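Effector protein hopAB2 (Pseudomonas syringae pv. tomato, PDB 3HGL) is a secreted virulence effector that suppresses plant immunity in susceptible hosts but triggers resistance in tomato when its Pto-interacting region is recognised by the host protein Pto. Local coordinates at residues T26-M29 / L30-A33. Numbering follows the deposited sequence.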
loop_
_atom_site.group_PDB
_atom_site.type_symbol
_atom_site.label_atom_id
_atom_site.label_comp_id
_atom_site.label_asym_id
_atom_site.label_seq_id
_atom_site.Cartn_x
_atom_site.Cartn_y
_atom_site.Cartn_z
ATOM N N THR A 26 -7.332 -2.581 -0.023
ATOM C CA THR A 26 -5.901 -2.322 0.081
ATOM C C THR A 26 -5.589 -1.694 1.437
ATOM O O THR A 26 -4.568 -2.005 2.044
ATOM C CB THR A 26 -5.413 -1.397 -1.050
ATOM O OG1 THR A 26 -5.883 -1.907 -2.301
ATOM C CG2 THR A 26 -3.881 -1.345 -1.078
ATOM N N ARG A 27 -6.467 -0.813 1.917
ATOM C CA ARG A 27 -6.247 -0.187 3.220
ATOM C C ARG A 27 -6.188 -1.253 4.311
ATOM O O ARG A 27 -5.342 -1.190 5.203
ATOM C CB ARG A 27 -7.368 0.803 3.564
ATOM C CG ARG A 27 -7.393 2.080 2.735
ATOM C CD ARG A 27 -8.390 3.079 3.342
ATOM N NE ARG A 27 -7.982 3.482 4.685
ATOM C CZ ARG A 27 -8.823 3.900 5.628
ATOM N NH1 ARG A 27 -10.120 3.969 5.377
ATOM N NH2 ARG A 27 -8.368 4.251 6.826
ATOM N N ASN A 28 -7.098 -2.223 4.251
ATOM C CA ASN A 28 -7.124 -3.297 5.248
ATOM C C ASN A 28 -5.848 -4.110 5.230
ATOM O O ASN A 28 -5.283 -4.423 6.280
ATOM C CB ASN A 28 -8.281 -4.264 5.005
ATOM C CG ASN A 28 -9.624 -3.613 5.151
ATOM O OD1 ASN A 28 -9.781 -2.652 5.898
ATOM N ND2 ASN A 28 -10.621 -4.145 4.445
HETATM N N MSE A 29 -5.404 -4.479 4.033
HETATM C CA MSE A 29 -4.191 -5.278 3.910
HETATM C C MSE A 29 -2.959 -4.513 4.358
HETATM O O MSE A 29 -2.092 -5.076 5.025
HETATM C CB MSE A 29 -4.002 -5.754 2.468
HETATM C CG MSE A 29 -4.898 -6.907 2.056
HETATM SE SE MSE A 29 -4.746 -8.414 3.256
HETATM C CE MSE A 29 -6.255 -7.980 4.373
ATOM N N LEU A 30 -2.877 -3.235 3.990
ATOM C CA LEU A 30 -1.728 -2.425 4.378
ATOM C C LEU A 30 -1.688 -2.314 5.898
ATOM O O LEU A 30 -0.617 -2.352 6.499
ATOM C CB LEU A 30 -1.799 -1.025 3.746
ATOM C CG LEU A 30 -0.659 -0.044 4.093
ATOM C CD1 LEU A 30 0.688 -0.664 3.727
ATOM C CD2 LEU A 30 -0.872 1.295 3.351
ATOM N N ARG A 31 -2.862 -2.183 6.514
ATOM C CA ARG A 31 -2.945 -2.089 7.970
ATOM C C ARG A 31 -2.406 -3.387 8.582
ATOM O O ARG A 31 -1.631 -3.354 9.540
ATOM C CB ARG A 31 -4.395 -1.849 8.421
ATOM C CG ARG A 31 -4.572 -1.857 9.942
ATOM C CD ARG A 31 -6.003 -1.512 10.365
ATOM N NE ARG A 31 -6.413 -0.214 9.835
ATOM C CZ ARG A 31 -7.252 -0.052 8.817
ATOM N NH1 ARG A 31 -7.790 -1.109 8.218
ATOM N NH2 ARG A 31 -7.525 1.166 8.372
ATOM N N ASN A 32 -2.819 -4.524 8.028
ATOM C CA ASN A 32 -2.344 -5.831 8.502
ATOM C C ASN A 32 -0.828 -5.933 8.357
ATOM O O ASN A 32 -0.128 -6.340 9.289
ATOM C CB ASN A 32 -2.968 -6.964 7.686
ATOM C CG ASN A 32 -4.370 -7.309 8.135
ATOM O OD1 ASN A 32 -4.981 -6.596 8.925
ATOM N ND2 ASN A 32 -4.889 -8.417 7.624
ATOM N N ALA A 33 -0.326 -5.571 7.181
ATOM C CA ALA A 33 1.108 -5.643 6.918
ATOM C C ALA A 33 1.905 -4.803 7.902
ATOM O O ALA A 33 2.908 -5.263 8.454
ATOM C CB ALA A 33 1.406 -5.192 5.493
#
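Within helix 23-35, in the all-helical Pto-interacting domain, Thr26-Met29 runs straight on into Leu30-Ala33. Four successive i to i+4 backbone hydrogen bonds define the α-helix, from Leu30 N to Thr26 O (2.9 Å) through to Ala33 N to Met29 O (2.8 Å). On the outer surface, Arg31 turns back along the helix: CG is anti to the backbone N (chi1 175°) and the chain bends at chi3, which carries NH1 to within 3.4 Å of Asn28 OD1. That oxygen lies at the guanidinium edge, but the hydrogen bond is weak, its N-H...O angle only 134°. Arg31 NH2 also comes 3.6 Å from Arg27 NH2, with the two guanidinium planes 76° apart, so the groups do not stack. On a separate side of the helix, near Phe41, the selenomethionine Met29, folded at chi2 and chi3, brings its CE methyl 3.6 Å from Asn32 ND2. Leu30 is buried and packs on Leu75 of helix 66-80, while the OG1 of buried Thr26 is hydrogen-bonded to Glu45 and to Asp22 O. The backbone bonds therefore define this segment, whereas the close arginine pair is probably mildly repulsive and the long, bent bond to Asn28 OD1 probably steers the Arg31 guanidinium only loosely.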